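Local coordinates for Rho GTPase-activating protein 26 (PDB 1F7C), which stimulates GTP hydrolysis by the Rho-family GTPases RhoA and Cdc42 through its RhoGAP domain, the part of the longer protein present here, at residues A[112-115]-A[116-119]; A[134-137]-A[138-142]; A[191-194]-A[195-198]. All coordinates share one frame; numbering follows the deposited sequence.

Interaction 1: A[112-115]-A[116-119]; sequences LMMY and QFQR
Met114 and Phe117 make a local contact at the N-terminal start of helix 115-125, where the loop after helix 94-106 leads into it. The backbone sets the frame. Met114 O accepts from two amides: Phe117 N lies 2.9 Å from it, well above the carbonyl plane, whereas Gln118 N at 3.0 Å stands nearly in line with the C=O bond, at a C=O...N angle of 169°. A weak bond of 3.4 Å from Gln118 N to Tyr115 O is also present, so two carbonyls share this one amide.

Over this turn the two side chains run alongside each other in the same direction. Met114 CB meets the edge of the Phe117 ring near its plane, 4.0 Å from CD1, and Met114 SD lies obliquely to the ring, 5.3 Å from its centroid. The pair is a Met-aromatic contact, here made across the start of a helix in the all-helical RhoGAP domain. The first torsion of Met114 puts its CG beside its own backbone N.

Gln118 folds back over the same carbonyl, its CG 3.1 Å from Met114 O. A bend at chi2 (-146°) then carries its amide alongside the Tyr115 ring, with planes 41° apart and OE1 4.1 Å from Tyr115 CD2. Outside the turn, Met114 also packs on Pro145 and Asn148, Met113 reaches Leu152 of helix 146-164, and Gln118 touches Pro111.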
ATOM      1  N   LEU A 112       2.571   1.934   8.455  1.00 37.09           N
ATOM      2  CA  LEU A 112       3.305   2.844   7.581  1.00 35.86           C
ATOM      3  C   LEU A 112       2.773   4.280   7.658  1.00 36.19           C
ATOM      4  O   LEU A 112       3.547   5.233   7.643  1.00 36.64           O
ATOM      5  CB  LEU A 112       3.240   2.340   6.138  1.00 34.22           C
ATOM      6  CG  LEU A 112       4.134   3.056   5.118  1.00 35.98           C
ATOM      7  CD1 LEU A 112       5.599   2.787   5.449  1.00 34.31           C
ATOM      8  CD2 LEU A 112       3.821   2.557   3.711  1.00 37.04           C
ATOM      9  N   MET A 113       1.454   4.432   7.743  1.00 36.82           N
ATOM     10  CA  MET A 113       0.824   5.751   7.822  1.00 39.01           C
ATOM     11  C   MET A 113       1.090   6.421   9.172  1.00 38.65           C
ATOM     12  O   MET A 113       0.837   7.611   9.333  1.00 39.13           O
ATOM     13  CB  MET A 113      -0.690   5.629   7.637  1.00 43.27           C
ATOM     14  CG  MET A 113      -1.140   5.007   6.323  1.00 49.56           C
ATOM     15  SD  MET A 113      -1.219   6.167   4.959  1.00 51.78           S
ATOM     16  CE  MET A 113      -2.330   7.358   5.601  1.00 50.55           C
ATOM     17  N   MET A 114       1.569   5.637  10.138  1.00 40.34           N
ATOM     18  CA  MET A 114       1.891   6.107  11.496  1.00 41.65           C
ATOM     19  C   MET A 114       0.733   6.378  12.468  1.00 39.66           C
ATOM     20  O   MET A 114      -0.164   7.178  12.195  1.00 37.22           O
ATOM     21  CB  MET A 114       2.783   7.357  11.442  1.00 42.33           C
ATOM     22  CG  MET A 114       4.145   7.109  10.821  1.00 46.57           C
ATOM     23  SD  MET A 114       5.326   8.438  11.100  1.00 45.84           S
ATOM     24  CE  MET A 114       6.594   7.550  11.998  1.00 46.84           C
ATOM     25  N   TYR A 115       0.780   5.713  13.619  1.00 40.51           N
ATOM     26  CA  TYR A 115      -0.234   5.883  14.658  1.00 42.81           C
ATOM     27  C   TYR A 115      -0.416   7.367  14.967  1.00 41.75           C
ATOM     28  O   TYR A 115      -1.536   7.849  15.136  1.00 40.59           O
ATOM     29  CB  TYR A 115       0.197   5.138  15.927  1.00 44.69           C
ATOM     30  CG  TYR A 115      -0.057   3.651  15.886  1.00 43.81           C
ATOM     31  CD1 TYR A 115       0.925   2.748  16.282  1.00 45.08           C
ATOM     32  CD2 TYR A 115      -1.295   3.148  15.481  1.00 46.40           C
ATOM     33  CE1 TYR A 115       0.682   1.373  16.279  1.00 46.81           C
ATOM     34  CE2 TYR A 115      -1.551   1.775  15.472  1.00 47.69           C
ATOM     35  CZ  TYR A 115      -0.558   0.894  15.874  1.00 48.86           C
ATOM     36  OH  TYR A 115      -0.812  -0.465  15.881  1.00 54.25           O
ATOM     37  N   GLN A 116       0.705   8.078  15.010  1.00 42.02           N
ATOM     38  CA  GLN A 116       0.740   9.508  15.292  1.00 42.95           C
ATOM     39  C   GLN A 116      -0.026  10.386  14.299  1.00 42.49           C
ATOM     40  O   GLN A 116      -0.446  11.487  14.654  1.00 41.47           O
ATOM     41  CB  GLN A 116       2.206   9.957  15.382  1.00 45.62           C
ATOM     42  CG  GLN A 116       2.455  11.461  15.407  1.00 46.34           C
ATOM     43  CD  GLN A 116       3.903  11.801  15.759  1.00 49.57           C
ATOM     44  OE1 GLN A 116       4.851  11.269  15.167  1.00 48.75           O
ATOM     45  NE2 GLN A 116       4.076  12.693  16.730  1.00 49.25           N
ATOM     46  N   PHE A 117      -0.218   9.925  13.064  1.00 42.36           N
ATOM     47  CA  PHE A 117      -0.947  10.742  12.081  1.00 43.13           C
ATOM     48  C   PHE A 117      -2.307  10.172  11.681  1.00 43.21           C
ATOM     49  O   PHE A 117      -3.117  10.867  11.077  1.00 43.17           O
ATOM     50  CB  PHE A 117      -0.124  10.946  10.800  1.00 43.98           C
ATOM     51  CG  PHE A 117       1.077  11.849  10.959  1.00 44.46           C
ATOM     52  CD1 PHE A 117       2.309  11.333  11.363  1.00 43.08           C
ATOM     53  CD2 PHE A 117       0.989  13.210  10.650  1.00 46.53           C
ATOM     54  CE1 PHE A 117       3.441  12.155  11.453  1.00 44.19           C
ATOM     55  CE2 PHE A 117       2.115  14.048  10.736  1.00 46.81           C
ATOM     56  CZ  PHE A 117       3.344  13.518  11.136  1.00 45.79           C
ATOM     57  N   GLN A 118      -2.557   8.912  12.021  1.00 46.02           N
ATOM     58  CA  GLN A 118      -3.813   8.254  11.663  1.00 48.69           C
ATOM     59  C   GLN A 118      -5.070   9.087  11.853  1.00 48.34           C
ATOM     60  O   GLN A 118      -5.808   9.323  10.905  1.00 49.07           O
ATOM     61  CB  GLN A 118      -3.952   6.927  12.417  1.00 51.99           C
ATOM     62  CG  GLN A 118      -2.939   5.866  11.980  1.00 56.57           C
ATOM     63  CD  GLN A 118      -3.501   4.451  12.033  1.00 60.23           C
ATOM     64  OE1 GLN A 118      -2.822   3.488  11.672  1.00 62.35           O
ATOM     65  NE2 GLN A 118      -4.749   4.320  12.478  1.00 62.41           N
ATOM     66  N   ARG A 119      -5.318   9.530  13.075  1.00 49.77           N
ATOM     67  CA  ARG A 119      -6.497  10.335  13.362  1.00 51.00           C
ATOM     68  C   ARG A 119      -6.648  11.502  12.399  1.00 48.46           C
ATOM     69  O   ARG A 119      -7.758  11.836  11.987  1.00 48.71           O
ATOM     70  CB  ARG A 119      -6.431  10.852  14.800  1.00 55.67           C
ATOM     71  CG  ARG A 119      -6.623   9.757  15.834  1.00 61.45           C
ATOM     72  CD  ARG A 119      -6.196  10.217  17.214  1.00 67.73           C
ATOM     73  NE  ARG A 119      -6.724   9.344  18.259  1.00 71.58           N
ATOM     74  CZ  ARG A 119      -6.428   9.458  19.548  1.00 73.76           C
ATOM     75  NH1 ARG A 119      -5.597  10.411  19.957  1.00 75.04           N
ATOM     76  NH2 ARG A 119      -6.974   8.628  20.430  1.00 74.35           N
TER

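Interaction 2: A[134-137]-A[138-142]; sequences VSEI and HSLVH
Four backbone hydrogen bonds tie Val134, Ser135, Glu136 and Ile137 to the residues four places further along helix 130-141. The shortest joins His138 N to Val134 O at 2.7 Å; the straightest, from Ser139 N to Ser135 O, measures 2.9 Å with an N-H...O angle of 168°. Leu140 N bonds Glu136 O and Val141 N bonds Ile137 O in the same way. All four donors tilt slightly, and by similar amounts, from the plane of the carbonyl they address, an even repeat that marks regular alpha-helix.

Side-chain carbons also crowd these carbonyls. Leu140 CG comes 3.1 Å from Glu136 O, since a chi1 of -74° swings it beside its own backbone N and back along the helix; CD1 follows at 3.6 Å. Val141 places CG2 on the same side of its residue, 3.2 Å from Ile137 O. The side chains themselves touch only lightly, Val141 CG2 lying 4.3 Å from Ile137 CG2.

Within the all-helical RhoGAP fold this helix is packed on several sides. Ile137 and Val141 both bear on Leu208 of helix 198-210, while Leu140 meets Ser120 and Phe121 of helix 115-125.

Two polar side chains, Ser135 and His138, have partners outside the two segments. Ser135 OG is hydrogen-bonded to Glu131 O, one turn back. In buried His138, CG is anti to the backbone N (chi1 -177°), which carries the imidazole away from the preceding turn, and NE2 bonds the carbonyl oxygen of Thr218 near the modelled C-terminal end. The same side chain touches Ile215 and Pro220.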
ATOM      1  N   VAL A 134      -8.315  16.176  -0.592  1.00 47.78           N
ATOM      2  CA  VAL A 134      -7.024  15.944  -1.215  1.00 44.71           C
ATOM      3  C   VAL A 134      -5.953  16.881  -0.650  1.00 43.56           C
ATOM      4  O   VAL A 134      -4.828  16.450  -0.383  1.00 43.90           O
ATOM      5  CB  VAL A 134      -7.130  16.096  -2.745  1.00 42.18           C
ATOM      6  CG1 VAL A 134      -5.778  15.885  -3.399  1.00 43.45           C
ATOM      7  CG2 VAL A 134      -8.117  15.083  -3.273  1.00 41.92           C
ATOM      8  N   SER A 135      -6.311  18.147  -0.446  1.00 42.27           N
ATOM      9  CA  SER A 135      -5.384  19.150   0.083  1.00 40.55           C
ATOM     10  C   SER A 135      -4.839  18.775   1.455  1.00 38.55           C
ATOM     11  O   SER A 135      -3.632  18.797   1.673  1.00 36.90           O
ATOM     12  CB  SER A 135      -6.085  20.503   0.185  1.00 41.55           C
ATOM     13  OG  SER A 135      -6.934  20.699  -0.925  1.00 45.87           O
ATOM     14  N   GLU A 136      -5.736  18.446   2.381  1.00 39.75           N
ATOM     15  CA  GLU A 136      -5.337  18.060   3.738  1.00 41.16           C
ATOM     16  C   GLU A 136      -4.470  16.812   3.753  1.00 37.69           C
ATOM     17  O   GLU A 136      -3.464  16.756   4.457  1.00 38.05           O
ATOM     18  CB  GLU A 136      -6.569  17.827   4.621  1.00 44.94           C
ATOM     19  CG  GLU A 136      -7.052  19.084   5.330  1.00 52.91           C
ATOM     20  CD  GLU A 136      -6.032  19.623   6.330  1.00 56.53           C
ATOM     21  OE1 GLU A 136      -6.229  20.757   6.820  1.00 61.45           O
ATOM     22  OE2 GLU A 136      -5.042  18.916   6.635  1.00 55.77           O
ATOM     23  N   ILE A 137      -4.868  15.814   2.974  1.00 34.62           N
ATOM     24  CA  ILE A 137      -4.121  14.574   2.898  1.00 32.38           C
ATOM     25  C   ILE A 137      -2.772  14.856   2.251  1.00 32.67           C
ATOM     26  O   ILE A 137      -1.746  14.326   2.679  1.00 31.23           O
ATOM     27  CB  ILE A 137      -4.927  13.513   2.109  1.00 31.31           C
ATOM     28  CG1 ILE A 137      -6.117  13.070   2.971  1.00 31.84           C
ATOM     29  CG2 ILE A 137      -4.042  12.321   1.741  1.00 28.51           C
ATOM     30  CD1 ILE A 137      -7.081  12.112   2.317  1.00 34.51           C
ATOM     31  N   HIS A 138      -2.773  15.712   1.234  1.00 32.54           N
ATOM     32  CA  HIS A 138      -1.543  16.076   0.543  1.00 34.05           C
ATOM     33  C   HIS A 138      -0.559  16.666   1.557  1.00 34.20           C
ATOM     34  O   HIS A 138       0.595  16.250   1.638  1.00 32.80           O
ATOM     35  CB  HIS A 138      -1.832  17.105  -0.554  1.00 35.13           C
ATOM     36  CG  HIS A 138      -0.630  17.486  -1.362  1.00 36.22           C
ATOM     37  ND1 HIS A 138      -0.644  18.514  -2.278  1.00 37.45           N
ATOM     38  CD2 HIS A 138       0.621  16.964  -1.405  1.00 38.36           C
ATOM     39  CE1 HIS A 138       0.543  18.610  -2.851  1.00 38.26           C
ATOM     40  NE2 HIS A 138       1.328  17.681  -2.339  1.00 39.64           N
ATOM     41  N   SER A 139      -1.031  17.643   2.321  1.00 35.90           N
ATOM     42  CA  SER A 139      -0.220  18.282   3.344  1.00 37.97           C
ATOM     43  C   SER A 139       0.241  17.281   4.411  1.00 37.26           C
ATOM     44  O   SER A 139       1.379  17.339   4.887  1.00 37.44           O
ATOM     45  CB  SER A 139      -1.018  19.397   4.010  1.00 39.21           C
ATOM     46  OG  SER A 139      -0.342  19.838   5.169  1.00 47.40           O
ATOM     47  N   LEU A 140      -0.646  16.366   4.789  1.00 35.22           N
ATOM     48  CA  LEU A 140      -0.306  15.358   5.791  1.00 32.97           C
ATOM     49  C   LEU A 140       0.778  14.401   5.303  1.00 31.73           C
ATOM     50  O   LEU A 140       1.608  13.949   6.088  1.00 32.95           O
ATOM     51  CB  LEU A 140      -1.552  14.561   6.197  1.00 31.04           C
ATOM     52  CG  LEU A 140      -2.539  15.314   7.098  1.00 31.54           C
ATOM     53  CD1 LEU A 140      -3.812  14.495   7.267  1.00 30.96           C
ATOM     54  CD2 LEU A 140      -1.899  15.580   8.457  1.00 27.64           C
ATOM     55  N   VAL A 141       0.771  14.084   4.013  1.00 29.53           N
ATOM     56  CA  VAL A 141       1.771  13.180   3.474  1.00 26.85           C
ATOM     57  C   VAL A 141       3.152  13.807   3.505  1.00 27.00           C
ATOM     58  O   VAL A 141       4.146  13.120   3.743  1.00 28.13           O
ATOM     59  CB  VAL A 141       1.447  12.762   2.015  1.00 27.37           C
ATOM     60  CG1 VAL A 141       2.642  12.024   1.403  1.00 24.17           C
ATOM     61  CG2 VAL A 141       0.201  11.875   1.988  1.00 22.76           C
ATOM     62  N   HIS A 142       3.223  15.110   3.263  1.00 29.13           N
ATOM     63  CA  HIS A 142       4.512  15.787   3.257  1.00 33.45           C
ATOM     64  C   HIS A 142       5.092  16.058   4.634  1.00 33.35           C
ATOM     65  O   HIS A 142       6.225  16.522   4.756  1.00 33.02           O
ATOM     66  CB  HIS A 142       4.441  17.076   2.433  1.00 34.63           C
ATOM     67  CG  HIS A 142       4.726  16.851   0.985  1.00 41.22           C
ATOM     68  ND1 HIS A 142       3.850  16.186   0.151  1.00 41.36           N
ATOM     69  CD2 HIS A 142       5.838  17.090   0.249  1.00 42.87           C
ATOM     70  CE1 HIS A 142       4.413  16.021  -1.032  1.00 42.22           C
ATOM     71  NE2 HIS A 142       5.619  16.561  -1.000  1.00 42.45           N
TER

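Interaction 3: A[191-194]-A[195-198]; sequences TVAA and IMDI
Ala193 and Met196 meet at the start of a short 3-10 turn on the protein surface, in the connection that leads from helix 173-184 to helix 198-210. Two backbone bonds of the i to i+3 kind define the turn. Met196 N gives its hydrogen to Ala193 O over 3.2 Å, almost straight at an N-H...O angle of 176°, and Asp197 N reaches Ala194 O at 3.1 Å. Both donors stand above the plane of the carbonyl they use, the second more steeply, at 65° out of it, so neither lies on a lone pair.

The side chain of Met196 folds back beside the acceptor of the first bond. Its CE comes 3.5 Å from Ala193 O and 4.0 Å from Ala193 CB, the latter an apolar touch between two methyl groups. A bend at chi3 (-88°) brings CE back to this alanine. Ile195 comes to the same carbonyl by its short branch, with CG2 3.9 Å from Ala193 O.

One step further along the chain, Asp197 CB lies 3.7 Å from Ala194 O, alongside the second backbone bond. The carboxylate end of Asp197 is engaged outside the turn: OD1 forms a salt bridge with Lys126, which lies just beyond the end of helix 115-125, and this ties the exposed connection to the neighbouring part of the domain. At the entry to helix 198-210, Ile198 lies beside the turn, its CG1 4.0 Å from Ala194 O.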
ATOM      1  N   THR A 191     -10.133   1.613  20.525  1.00 88.25           N
ATOM      2  CA  THR A 191     -11.330   0.739  20.342  1.00 88.76           C
ATOM      3  C   THR A 191     -12.520   1.228  21.174  1.00 88.85           C
ATOM      4  O   THR A 191     -12.573   1.016  22.389  1.00 89.36           O
ATOM      5  CB  THR A 191     -11.004  -0.719  20.730  1.00 88.67           C
ATOM      6  OG1 THR A 191     -10.009  -1.231  19.836  1.00 89.31           O
ATOM      7  CG2 THR A 191     -12.253  -1.598  20.653  1.00 88.95           C
ATOM      8  N   VAL A 192     -13.476   1.874  20.508  1.00 87.92           N
ATOM      9  CA  VAL A 192     -14.668   2.411  21.168  1.00 86.55           C
ATOM     10  C   VAL A 192     -15.872   2.461  20.215  1.00 85.61           C
ATOM     11  O   VAL A 192     -16.605   1.480  20.058  1.00 85.56           O
ATOM     12  CB  VAL A 192     -14.387   3.833  21.705  1.00 86.29           C
ATOM     13  CG1 VAL A 192     -13.603   3.750  23.001  1.00 86.55           C
ATOM     14  CG2 VAL A 192     -13.588   4.631  20.676  1.00 85.25           C
ATOM     15  N   ALA A 193     -16.083   3.622  19.604  1.00 83.79           N
ATOM     16  CA  ALA A 193     -17.158   3.817  18.643  1.00 81.07           C
ATOM     17  C   ALA A 193     -16.426   4.112  17.341  1.00 79.39           C
ATOM     18  O   ALA A 193     -17.033   4.419  16.317  1.00 78.91           O
ATOM     19  CB  ALA A 193     -18.023   4.998  19.046  1.00 81.14           C
ATOM     20  N   ALA A 194     -15.101   4.011  17.414  1.00 76.97           N
ATOM     21  CA  ALA A 194     -14.216   4.253  16.283  1.00 73.69           C
ATOM     22  C   ALA A 194     -14.429   3.218  15.186  1.00 71.25           C
ATOM     23  O   ALA A 194     -13.782   3.271  14.139  1.00 69.74           O
ATOM     24  CB  ALA A 194     -12.761   4.223  16.748  1.00 74.40           C
ATOM     25  N   ILE A 195     -15.333   2.276  15.429  1.00 68.03           N
ATOM     26  CA  ILE A 195     -15.624   1.245  14.447  1.00 65.11           C
ATOM     27  C   ILE A 195     -16.281   1.879  13.222  1.00 63.41           C
ATOM     28  O   ILE A 195     -16.210   1.343  12.117  1.00 63.38           O
ATOM     29  CB  ILE A 195     -16.569   0.158  15.031  1.00 65.68           C
ATOM     30  CG1 ILE A 195     -16.775  -0.969  14.013  1.00 67.46           C
ATOM     31  CG2 ILE A 195     -17.912   0.767  15.389  1.00 64.38           C
ATOM     32  CD1 ILE A 195     -15.497  -1.705  13.623  1.00 67.70           C
ATOM     33  N   MET A 196     -16.906   3.034  13.419  1.00 60.33           N
ATOM     34  CA  MET A 196     -17.580   3.719  12.329  1.00 59.08           C
ATOM     35  C   MET A 196     -16.647   4.522  11.431  1.00 56.98           C
ATOM     36  O   MET A 196     -17.076   5.072  10.423  1.00 56.24           O
ATOM     37  CB  MET A 196     -18.689   4.606  12.895  1.00 62.15           C
ATOM     38  CG  MET A 196     -19.762   3.789  13.614  1.00 66.70           C
ATOM     39  SD  MET A 196     -21.110   4.759  14.282  1.00 71.84           S
ATOM     40  CE  MET A 196     -20.462   5.170  15.914  1.00 70.95           C
ATOM     41  N   ASP A 197     -15.370   4.581  11.794  1.00 56.35           N
ATOM     42  CA  ASP A 197     -14.381   5.301  10.995  1.00 54.28           C
ATOM     43  C   ASP A 197     -13.489   4.339  10.206  1.00 52.00           C
ATOM     44  O   ASP A 197     -12.605   4.775   9.477  1.00 52.20           O
ATOM     45  CB  ASP A 197     -13.496   6.195  11.878  1.00 54.41           C
ATOM     46  CG  ASP A 197     -14.217   7.436  12.382  1.00 55.50           C
ATOM     47  OD1 ASP A 197     -15.178   7.898  11.724  1.00 56.79           O
ATOM     48  OD2 ASP A 197     -13.806   7.967  13.434  1.00 56.17           O
ATOM     49  N   ILE A 198     -13.718   3.038  10.357  1.00 49.59           N
ATOM     50  CA  ILE A 198     -12.927   2.042   9.641  1.00 48.14           C
ATOM     51  C   ILE A 198     -13.110   2.222   8.146  1.00 46.74           C
ATOM     52  O   ILE A 198     -12.161   2.109   7.368  1.00 49.19           O
ATOM     53  CB  ILE A 198     -13.347   0.601  10.026  1.00 50.30           C
ATOM     54  CG1 ILE A 198     -13.012   0.337  11.498  1.00 50.22           C
ATOM     55  CG2 ILE A 198     -12.651  -0.415   9.130  1.00 47.73           C
ATOM     56  CD1 ILE A 198     -11.540   0.466  11.833  1.00 51.94           C
TER

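The three contacts follow one another along the chain and all belong to the RhoGAP domain. Interaction 1 starts helix 115-125, interaction 2 occupies helix 130-141, the next helix in sequence, and interaction 3 shapes the connection that enters helix 198-210. Centres of interactions 1 and 2 are 13 Å apart and those of 1 and 3 are 15 Å apart, while 2 and 3 are separated by 23 Å; none of the three touches another. Helix 115-125 and helix 198-210 both pack against helix 130-141; interactions 1 and 3 therefore stand at the entrances to two helices that pack on the helix of interaction 2. All lie away from the predicted arginine finger, Arg60.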